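Local atomic coordinates of penicillin-binding protein 2B (Streptococcus pneumoniae, PDB entry 2WAD), a protein that probably acts as a transpeptidase of the elongasome, forming peptide cross-links between adjacent glycan strands of the cell-wall peptidoglycan, and binds penicillin. Residues 60-65 and 72-77; 219-224 and 260-265; 270-275 and 545-550. All blocks are in the same frame, centred on the assembly; numbering follows the deposited sequence.

Contact 1: residues 60-65 and 72-77; sequences RGEIYD and VENTLK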
loop_
_atom_site.group_PDB
_atom_site.type_symbol
_atom_site.label_atom_id
_atom_site.label_comp_id
_atom_site.label_asym_id
_atom_site.label_seq_id
_atom_site.Cartn_x
_atom_site.Cartn_y
_atom_site.Cartn_z
ATOM N N ARG A 60 -18.895 3.248 -8.294
ATOM C CA ARG A 60 -17.459 2.966 -8.253
ATOM C C ARG A 60 -17.175 1.615 -8.892
ATOM O O ARG A 60 -17.963 0.681 -8.743
ATOM C CB ARG A 60 -16.944 2.990 -6.813
ATOM C CG ARG A 60 -15.422 3.080 -6.698
ATOM C CD ARG A 60 -14.950 3.236 -5.250
ATOM N NE ARG A 60 -13.505 3.446 -5.143
ATOM C CZ ARG A 60 -12.893 4.607 -5.329
ATOM N NH1 ARG A 60 -13.608 5.685 -5.647
ATOM N NH2 ARG A 60 -11.570 4.681 -5.208
ATOM N N GLY A 61 -16.081 1.529 -9.645
ATOM C CA GLY A 61 -15.602 0.241 -10.127
ATOM C C GLY A 61 -15.212 -0.646 -8.953
ATOM O O GLY A 61 -15.096 -0.178 -7.816
ATOM N N GLU A 62 -15.016 -1.933 -9.220
ATOM C CA GLU A 62 -14.754 -2.885 -8.146
ATOM C C GLU A 62 -13.421 -3.598 -8.301
ATOM O O GLU A 62 -12.744 -3.439 -9.322
ATOM C CB GLU A 62 -15.917 -3.876 -8.032
ATOM C CG GLU A 62 -17.117 -3.313 -7.287
ATOM C CD GLU A 62 -18.420 -4.019 -7.638
ATOM O OE1 GLU A 62 -19.396 -3.958 -6.854
ATOM O OE2 GLU A 62 -18.483 -4.627 -8.726
ATOM N N ILE A 63 -13.066 -4.380 -7.282
ATOM C CA ILE A 63 -11.743 -4.971 -7.142
ATOM C C ILE A 63 -11.861 -6.498 -7.090
ATOM O O ILE A 63 -12.599 -7.036 -6.271
ATOM C CB ILE A 63 -11.067 -4.533 -5.815
ATOM C CG1 ILE A 63 -11.308 -3.052 -5.508
ATOM C CG2 ILE A 63 -9.612 -4.940 -5.775
ATOM C CD1 ILE A 63 -10.388 -2.101 -6.209
ATOM N N TYR A 64 -11.087 -7.176 -7.930
ATOM C CA TYR A 64 -11.167 -8.613 -8.083
ATOM C C TYR A 64 -9.812 -9.255 -7.881
ATOM O O TYR A 64 -8.773 -8.656 -8.188
ATOM C CB TYR A 64 -11.713 -8.964 -9.466
ATOM C CG TYR A 64 -13.138 -8.497 -9.680
ATOM C CD1 TYR A 64 -14.213 -9.332 -9.385
ATOM C CD2 TYR A 64 -13.410 -7.224 -10.189
ATOM C CE1 TYR A 64 -15.531 -8.918 -9.583
ATOM C CE2 TYR A 64 -14.710 -6.803 -10.388
ATOM C CZ TYR A 64 -15.766 -7.655 -10.085
ATOM O OH TYR A 64 -17.073 -7.256 -10.278
ATOM N N ASP A 65 -9.814 -10.476 -7.360
ATOM C CA ASP A 65 -8.563 -11.216 -7.260
ATOM C C ASP A 65 -8.293 -11.848 -8.618
ATOM O O ASP A 65 -9.114 -11.724 -9.534
ATOM C CB ASP A 65 -8.581 -12.221 -6.097
ATOM C CG ASP A 65 -9.083 -13.606 -6.486
ATOM O OD1 ASP A 65 -8.735 -14.579 -5.783
ATOM O OD2 ASP A 65 -9.826 -13.755 -7.470
ATOM N N VAL A 72 -14.600 -6.503 -2.945
ATOM C CA VAL A 72 -15.461 -5.464 -2.394
ATOM C C VAL A 72 -16.876 -5.578 -2.948
ATOM O O VAL A 72 -17.189 -6.475 -3.732
ATOM C CB VAL A 72 -14.985 -4.055 -2.754
ATOM C CG1 VAL A 72 -13.611 -3.793 -2.165
ATOM C CG2 VAL A 72 -15.018 -3.874 -4.264
ATOM N N GLU A 73 -17.725 -4.640 -2.548
ATOM C CA GLU A 73 -19.152 -4.757 -2.804
ATOM C C GLU A 73 -19.740 -3.361 -2.843
ATOM O O GLU A 73 -19.468 -2.553 -1.958
ATOM C CB GLU A 73 -19.809 -5.509 -1.648
ATOM C CG GLU A 73 -21.262 -5.867 -1.875
ATOM C CD GLU A 73 -21.383 -7.275 -2.410
ATOM O OE1 GLU A 73 -20.547 -7.630 -3.279
ATOM O OE2 GLU A 73 -22.269 -8.028 -1.942
ATOM N N ASN A 74 -20.540 -3.088 -3.868
ATOM C CA ASN A 74 -21.354 -1.879 -3.905
ATOM C C ASN A 74 -22.773 -2.248 -3.506
ATOM O O ASN A 74 -23.460 -2.968 -4.229
ATOM C CB ASN A 74 -21.355 -1.280 -5.308
ATOM C CG ASN A 74 -20.093 -0.502 -5.608
ATOM O OD1 ASN A 74 -19.445 0.013 -4.705
ATOM N ND2 ASN A 74 -19.753 -0.392 -6.885
ATOM N N THR A 75 -23.213 -1.774 -2.345
ATOM C CA THR A 75 -24.489 -2.225 -1.823
ATOM C C THR A 75 -25.534 -1.120 -1.980
ATOM O O THR A 75 -25.227 0.065 -1.859
ATOM C CB THR A 75 -24.342 -2.846 -0.409
ATOM O OG1 THR A 75 -25.626 -3.024 0.201
ATOM C CG2 THR A 75 -23.425 -2.028 0.492
ATOM N N LEU A 76 -26.758 -1.516 -2.311
ATOM C CA LEU A 76 -27.812 -0.572 -2.677
ATOM C C LEU A 76 -28.684 -0.280 -1.451
ATOM O O LEU A 76 -29.122 -1.212 -0.772
ATOM C CB LEU A 76 -28.669 -1.174 -3.802
ATOM C CG LEU A 76 -28.791 -0.474 -5.163
ATOM C CD1 LEU A 76 -28.900 -1.476 -6.307
ATOM C CD2 LEU A 76 -29.933 0.545 -5.238
ATOM N N LYS A 77 -28.921 0.996 -1.154
ATOM C CA LYS A 77 -29.826 1.391 -0.068
ATOM C C LYS A 77 -30.944 2.317 -0.555
ATOM O O LYS A 77 -30.919 2.804 -1.688
ATOM C CB LYS A 77 -29.055 2.052 1.078
ATOM C CG LYS A 77 -28.177 3.205 0.622
ATOM C CD LYS A 77 -27.243 3.716 1.710
ATOM C CE LYS A 77 -26.377 4.859 1.180
ATOM N NZ LYS A 77 -25.221 5.203 2.072
#
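The polar part of the contact centres on Asn74, which faces 60-65 from strand 72-83. Its amide ND2 donates to the backbone Arg60 O at 2.8 Å, somewhat bent at 140°. The oxygen lies almost in the amide plane of Asn74, while ND2 stands somewhat off the plane of the Arg60 carbonyl. A second, weak bond runs from the backbone Asn74 N to Glu62 OE1 at 3.3 Å. With CG turned beside its own backbone N (chi1 -79°) and the chain extended beyond, the Glu62 carboxylate comes across the Asn74 side chain, the carboxylate and amide planes inclined by some 25°. The other atoms of both groups are engaged too: Glu62 OE2 forms a salt bridge with Lys304, and Asn74 OD1 accepts from Arg223 NH1. Apolar packing takes over at Val72. Its CG2 sits 3.7 Å from Glu62 CG and 3.6 Å from the backbone Ile63 N, so one methyl covers both the glutamate stem and the start of strand 63-64. Ile63 CG1 packs on the same methyl, Val72 CG2, at 4.0 Å. Ile63 goes on to pack against Ile308, Leu310 and Leu276, whereas the guanidinium of Arg60 leads away to salt bridges with Glu269 and Glu273. The segments run roughly antiparallel, Ile63 CA and Val72 CA 6.1 Å apart; between them the bonds involve side chains, while a backbone bond joins Ile63 to Leu71 just before strand 72-83. Glu62 OE1 and Glu73 OE1 lie 5.3 Å apart, and the charge of Lys304 probably offsets the repulsion between these carboxylates.

Contact 2: residues 219-224 and 260-265; sequences TSWDRK and NDRVGT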
loop_
_atom_site.group_PDB
_atom_site.type_symbol
_atom_site.label_atom_id
_atom_site.label_comp_id
_atom_site.label_asym_id
_atom_site.label_seq_id
_atom_site.Cartn_x
_atom_site.Cartn_y
_atom_site.Cartn_z
ATOM N N THR A 219 -32.362 5.539 -4.416
ATOM C CA THR A 219 -31.396 4.558 -3.933
ATOM C C THR A 219 -29.980 5.089 -4.097
ATOM O O THR A 219 -29.686 5.706 -5.111
ATOM C CB THR A 219 -31.486 3.264 -4.759
ATOM O OG1 THR A 219 -30.787 3.455 -5.995
ATOM C CG2 THR A 219 -32.945 2.885 -5.045
ATOM N N SER A 220 -29.122 4.844 -3.110
ATOM C CA SER A 220 -27.707 5.230 -3.144
ATOM C C SER A 220 -26.771 4.006 -3.015
ATOM O O SER A 220 -27.167 2.902 -3.389
ATOM C CB SER A 220 -27.447 6.248 -2.031
ATOM O OG SER A 220 -26.149 6.814 -2.119
ATOM N N TRP A 221 -25.546 4.194 -2.514
ATOM C CA TRP A 221 -24.616 3.083 -2.222
ATOM C C TRP A 221 -23.817 3.217 -0.929
ATOM O O TRP A 221 -23.411 4.312 -0.526
ATOM C CB TRP A 221 -23.544 2.881 -3.303
ATOM C CG TRP A 221 -24.038 2.790 -4.680
ATOM C CD1 TRP A 221 -24.565 1.696 -5.297
ATOM C CD2 TRP A 221 -24.030 3.840 -5.646
ATOM N NE1 TRP A 221 -24.911 2.009 -6.592
ATOM C CE2 TRP A 221 -24.594 3.321 -6.830
ATOM C CE3 TRP A 221 -23.614 5.175 -5.621
ATOM C CZ2 TRP A 221 -24.756 4.096 -7.983
ATOM C CZ3 TRP A 221 -23.778 5.945 -6.766
ATOM C CH2 TRP A 221 -24.343 5.402 -7.933
ATOM N N ASP A 222 -23.553 2.073 -0.311
ATOM C CA ASP A 222 -22.424 1.958 0.592
ATOM C C ASP A 222 -21.388 1.118 -0.145
ATOM O O ASP A 222 -21.714 0.316 -1.021
ATOM C CB ASP A 222 -22.835 1.311 1.919
ATOM C CG ASP A 222 -23.794 2.186 2.719
ATOM O OD1 ASP A 222 -23.399 3.314 3.089
ATOM O OD2 ASP A 222 -24.939 1.749 2.974
ATOM N N ARG A 223 -20.126 1.343 0.185
ATOM C CA ARG A 223 -19.066 0.514 -0.343
ATOM C C ARG A 223 -18.649 -0.397 0.800
ATOM O O ARG A 223 -18.268 0.090 1.868
ATOM C CB ARG A 223 -17.902 1.411 -0.746
ATOM C CG ARG A 223 -16.609 0.697 -1.087
ATOM C CD ARG A 223 -16.683 0.080 -2.474
ATOM N NE ARG A 223 -15.377 0.040 -3.117
ATOM C CZ ARG A 223 -15.218 -0.017 -4.434
ATOM N NH1 ARG A 223 -16.276 -0.034 -5.227
ATOM N NH2 ARG A 223 -14.009 -0.036 -4.967
ATOM N N LYS A 224 -18.721 -1.709 0.590
ATOM C CA LYS A 224 -18.171 -2.624 1.590
ATOM C C LYS A 224 -16.998 -3.519 1.155
ATOM O O LYS A 224 -16.922 -3.933 0.004
ATOM C CB LYS A 224 -19.274 -3.367 2.349
ATOM C CG LYS A 224 -19.695 -4.706 1.789
ATOM C CD LYS A 224 -20.501 -5.443 2.845
ATOM C CE LYS A 224 -21.775 -6.013 2.247
ATOM N NZ LYS A 224 -21.444 -7.073 1.253
ATOM N N ASN A 260 -19.167 16.315 -2.360
ATOM C CA ASN A 260 -19.774 15.154 -1.710
ATOM C C ASN A 260 -19.341 13.820 -2.328
ATOM O O ASN A 260 -19.893 12.759 -2.011
ATOM C CB ASN A 260 -21.296 15.263 -1.778
ATOM C CG ASN A 260 -21.802 15.332 -3.204
ATOM O OD1 ASN A 260 -21.089 15.768 -4.112
ATOM N ND2 ASN A 260 -23.042 14.897 -3.407
ATOM N N ASP A 261 -18.350 13.891 -3.210
ATOM C CA ASP A 261 -17.814 12.717 -3.896
ATOM C C ASP A 261 -17.227 11.674 -2.958
ATOM O O ASP A 261 -16.593 12.003 -1.960
ATOM C CB ASP A 261 -16.736 13.127 -4.899
ATOM C CG ASP A 261 -17.314 13.779 -6.141
ATOM O OD1 ASP A 261 -18.556 13.855 -6.267
ATOM O OD2 ASP A 261 -16.517 14.206 -7.002
ATOM N N ARG A 262 -17.443 10.410 -3.293
ATOM C CA ARG A 262 -16.799 9.334 -2.559
ATOM C C ARG A 262 -15.537 8.847 -3.255
ATOM O O ARG A 262 -15.577 8.384 -4.392
ATOM C CB ARG A 262 -17.792 8.218 -2.260
ATOM C CG ARG A 262 -18.885 8.736 -1.356
ATOM C CD ARG A 262 -19.674 7.613 -0.761
ATOM N NE ARG A 262 -20.688 7.171 -1.704
ATOM C CZ ARG A 262 -21.394 6.059 -1.547
ATOM N NH1 ARG A 262 -21.170 5.295 -0.486
ATOM N NH2 ARG A 262 -22.311 5.710 -2.444
ATOM N N VAL A 263 -14.420 8.992 -2.551
ATOM C CA VAL A 263 -13.097 8.786 -3.108
ATOM C C VAL A 263 -12.286 7.790 -2.263
ATOM O O VAL A 263 -12.609 7.528 -1.098
ATOM C CB VAL A 263 -12.347 10.132 -3.239
ATOM C CG1 VAL A 263 -13.232 11.156 -3.950
ATOM C CG2 VAL A 263 -11.933 10.656 -1.871
ATOM N N GLY A 264 -11.262 7.207 -2.874
ATOM C CA GLY A 264 -10.381 6.291 -2.158
ATOM C C GLY A 264 -9.452 7.063 -1.245
ATOM O O GLY A 264 -8.864 8.062 -1.659
ATOM N N THR A 265 -9.316 6.596 -0.005
ATOM C CA THR A 265 -8.504 7.283 0.991
ATOM C C THR A 265 -7.318 6.453 1.461
ATOM O O THR A 265 -6.469 6.956 2.195
ATOM C CB THR A 265 -9.325 7.602 2.233
ATOM O OG1 THR A 265 -10.063 6.429 2.585
ATOM C CG2 THR A 265 -10.302 8.738 1.939
#
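Arg262 reaches Trp221 by a chain that starts with CG beside its own backbone N (chi1 -64°), runs straight through CD and then bends at chi3 (-83°), delivering the guanidinium to the backbone of strand 215-225. Trp221 likewise has CG on the side of its backbone N, which sets its indole next to the incoming NH2. That nitrogen meets the ring at its edge, close to the ring plane, with Arg262 NH2 3.5 Å from Trp221 CE3. Guanidinium and indole are only 22° from parallel, but Arg262 NH2 lies beside the indole edge and not over its face, so this is not a cation-pi stack. Both terminal nitrogens of Arg262 point at one acceptor, the carbonyl oxygen of Trp221. The fork is modelled with NH1 to Trp221 O at 2.4 Å and a weak NH2 to Trp221 O bond at 2.6 Å. Because this oxygen is crowded in the model, the lengths are doubtful and the bonds are best read as an approximate pairing. Strand 215-225 is an outermost strand of a three-stranded antiparallel sheet with 72-83 and 189-191, and the loop between helices 249-255 and 267-271 sends Arg262 to it as a single arm, with Arg223 CA and Arg262 CA, the nearest pair, 9.4 Å apart. Ser220 OG flanks Arg262 NH2 at 4.0 Å. Asp222 OD1 comes to 4.7 Å from Arg262 NH1 but forms its salt bridge with Lys77. Arg223 points its CB toward the loop, yet its guanidinium turns off to Glu269, Gly61 O and Asn74 OD1.

Contact 3: residues 270-275 and 545-550; sequences KQYEEV and HIVEGI. Unlike the reference sequence in segment 270-275: Val275 (reference Thr). Unlike the reference sequence in segment 545-550: His545 (reference Arg).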
loop_
_atom_site.group_PDB
_atom_site.type_symbol
_atom_site.label_atom_id
_atom_site.label_comp_id
_atom_site.label_asym_id
_atom_site.label_seq_id
_atom_site.Cartn_x
_atom_site.Cartn_y
_atom_site.Cartn_z
ATOM N N LYS A 270 -7.208 4.101 -3.101
ATOM C CA LYS A 270 -6.613 5.402 -3.349
ATOM C C LYS A 270 -5.710 5.377 -4.576
ATOM O O LYS A 270 -5.794 6.246 -5.435
ATOM C CB LYS A 270 -5.847 5.898 -2.117
ATOM C CG LYS A 270 -5.225 7.291 -2.279
ATOM C CD LYS A 270 -4.686 7.815 -0.954
ATOM C CE LYS A 270 -3.686 8.923 -1.190
ATOM N NZ LYS A 270 -3.577 9.764 0.021
ATOM N N GLN A 271 -4.821 4.393 -4.647
ATOM C CA GLN A 271 -3.881 4.317 -5.761
ATOM C C GLN A 271 -4.565 4.340 -7.132
ATOM O O GLN A 271 -4.079 4.987 -8.062
ATOM C CB GLN A 271 -2.999 3.078 -5.607
ATOM C CG GLN A 271 -1.895 3.010 -6.598
ATOM C CD GLN A 271 -0.785 3.994 -6.288
ATOM O OE1 GLN A 271 0.190 4.098 -7.042
ATOM N NE2 GLN A 271 -0.924 4.716 -5.181
ATOM N N TYR A 272 -5.684 3.631 -7.254
ATOM C CA TYR A 272 -6.367 3.472 -8.533
ATOM C C TYR A 272 -7.684 4.236 -8.595
ATOM O O TYR A 272 -8.571 3.911 -9.387
ATOM C CB TYR A 272 -6.562 1.991 -8.869
ATOM C CG TYR A 272 -5.242 1.324 -9.182
ATOM C CD1 TYR A 272 -4.487 0.737 -8.180
ATOM C CD2 TYR A 272 -4.715 1.356 -10.463
ATOM C CE1 TYR A 272 -3.252 0.154 -8.445
ATOM C CE2 TYR A 272 -3.495 0.779 -10.740
ATOM C CZ TYR A 272 -2.766 0.180 -9.742
ATOM O OH TYR A 272 -1.544 -0.382 -10.036
ATOM N N GLU A 273 -7.773 5.276 -7.772
ATOM C CA GLU A 273 -8.921 6.172 -7.716
ATOM C C GLU A 273 -9.356 6.697 -9.087
ATOM O O GLU A 273 -10.537 6.730 -9.394
ATOM C CB GLU A 273 -8.627 7.336 -6.753
ATOM C CG GLU A 273 -9.530 8.559 -6.900
ATOM C CD GLU A 273 -11.002 8.262 -6.679
ATOM O OE1 GLU A 273 -11.361 7.482 -5.759
ATOM O OE2 GLU A 273 -11.809 8.853 -7.427
ATOM N N GLU A 274 -8.413 7.130 -9.911
ATOM C CA GLU A 274 -8.764 7.639 -11.233
ATOM C C GLU A 274 -9.447 6.542 -12.054
ATOM O O GLU A 274 -10.309 6.816 -12.875
ATOM C CB GLU A 274 -7.492 8.124 -11.942
ATOM C CG GLU A 274 -7.723 9.165 -13.028
ATOM C CD GLU A 274 -6.649 9.176 -14.111
ATOM O OE1 GLU A 274 -5.442 9.011 -13.816
ATOM O OE2 GLU A 274 -7.034 9.365 -15.283
ATOM N N VAL A 275 -9.032 5.293 -11.870
ATOM C CA VAL A 275 -9.617 4.188 -12.619
ATOM C C VAL A 275 -10.979 3.805 -12.039
ATOM O O VAL A 275 -11.907 3.529 -12.787
ATOM C CB VAL A 275 -8.700 2.942 -12.620
ATOM C CG1 VAL A 275 -9.412 1.781 -13.317
ATOM C CG2 VAL A 275 -7.366 3.232 -13.301
ATOM N N HIS A 545 3.922 -4.985 -8.881
ATOM C CA HIS A 545 2.610 -4.415 -9.125
ATOM C C HIS A 545 1.583 -5.443 -8.663
ATOM O O HIS A 545 1.712 -6.633 -8.972
ATOM C CB HIS A 545 2.407 -3.916 -10.575
ATOM C CG HIS A 545 2.533 -4.967 -11.638
ATOM N ND1 HIS A 545 1.443 -5.633 -12.156
ATOM C CD2 HIS A 545 3.609 -5.420 -12.323
ATOM C CE1 HIS A 545 1.848 -6.473 -13.092
ATOM N NE2 HIS A 545 3.161 -6.367 -13.207
ATOM N N ILE A 546 0.625 -4.972 -7.867
ATOM C CA ILE A 546 -0.414 -5.811 -7.298
ATOM C C ILE A 546 -1.603 -5.903 -8.262
ATOM O O ILE A 546 -2.355 -6.887 -8.264
ATOM C CB ILE A 546 -0.883 -5.211 -5.957
ATOM C CG1 ILE A 546 0.255 -5.167 -4.946
ATOM C CG2 ILE A 546 -2.044 -6.018 -5.386
ATOM C CD1 ILE A 546 0.094 -4.126 -3.839
ATOM N N VAL A 547 -1.789 -4.858 -9.070
ATOM C CA VAL A 547 -2.846 -4.846 -10.073
ATOM C C VAL A 547 -2.364 -5.446 -11.388
ATOM O O VAL A 547 -1.263 -5.131 -11.829
ATOM C CB VAL A 547 -3.408 -3.436 -10.292
ATOM C CG1 VAL A 547 -4.370 -3.452 -11.470
ATOM C CG2 VAL A 547 -4.121 -2.934 -9.017
ATOM N N GLU A 548 -3.179 -6.312 -11.992
ATOM C CA GLU A 548 -2.802 -7.028 -13.212
ATOM C C GLU A 548 -3.348 -6.340 -14.449
ATOM O O GLU A 548 -2.683 -6.313 -15.489
ATOM C CB GLU A 548 -3.258 -8.501 -13.193
ATOM C CG GLU A 548 -2.991 -9.308 -14.486
ATOM C CD GLU A 548 -4.074 -9.120 -15.552
ATOM O OE1 GLU A 548 -3.770 -9.208 -16.760
ATOM O OE2 GLU A 548 -5.247 -8.874 -15.211
ATOM N N GLY A 549 -4.557 -5.796 -14.349
ATOM C CA GLY A 549 -5.151 -5.097 -15.493
ATOM C C GLY A 549 -6.367 -4.263 -15.129
ATOM O O GLY A 549 -6.926 -4.409 -14.052
ATOM N N ILE A 550 -6.766 -3.363 -16.018
ATOM C CA ILE A 550 -8.021 -2.645 -15.823
ATOM C C ILE A 550 -9.047 -3.267 -16.749
ATOM O O ILE A 550 -8.750 -3.488 -17.919
ATOM C CB ILE A 550 -7.879 -1.150 -16.135
ATOM C CG1 ILE A 550 -6.891 -0.499 -15.152
ATOM C CG2 ILE A 550 -9.239 -0.477 -16.123
ATOM C CD1 ILE A 550 -5.603 -0.050 -15.796
#
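Val547 sets its CG2 methyl over one face of the Tyr272 ring. The two side chains come from opposite directions, and the methyl lies nearest the hydroxyl half of the ring, Val547 CG2 being 3.3 Å from Tyr272 CE1 and 3.5 Å from Tyr272 CZ. Val547 CB follows at 3.6 Å from Tyr272 OH, so the branch and one of its methyls together lie against the outer part of the ring. The methyl is placed by chi1 of Val547 (173°), which puts CG1 opposite the backbone N and leaves CG2 to face the tyrosine. Tyr272 OH bonds to Asp494, whose carboxylate also receives the backbone N-H groups of Ile546 and Val547; one acidic residue thus holds the ring's far end and the start of the strand it packs on. Ile566 packs on both Tyr272 and Val547. Farther along, Val275 and Ile550 meet tip to tip, Val275 CG1 lying 3.6 Å from Ile550 CG2 and 3.9 Å from Ile550 CG1. On the strand side, His545 turns away from the helices and donates from ND1 to Val547 O in a nearly straight bond of 2.8 Å (164°), close to its ring plane, where the chain enters strand 547-553. Tyr272 is the first residue past helix 267-271 and sits at the N-cap position of helix 273-276, so its ring and Val275 project from the break between two short helices and the first turn of the second. Opposite them, Glu548 and Gly549 both face Lys309 on strand 307-310, and Val547 and Ile550, on either side of this pair, both point toward the helices. The strand therefore contains a classic beta bulge, in a sheet that joins strands from the N-terminal region and the transpeptidase domain.

Contacts 1 and 2 are neighbours, their centres about 10 Å apart, and share the antiparallel sheet in which strands 72-83 and 215-225 pair; Lys77 NZ reaches Asp222 OD1 at 2.8 Å in a salt bridge between them. Glu273 ties contact 3 to both others: its OE1 lies 2.9 Å from Arg60 NH2 of contact 1, a salt bridge, and 2.9 Å from Gly264 N of contact 2, probably a hydrogen bond. Contact 3 lies about 14 Å from contact 1 and 17 Å from contact 2, centre to centre, and alone crosses to the transpeptidase domain. All three lie away from Ser386, the probable acyl-ester nucleophile, and the zinc site of Asp288, His290 and Asp292.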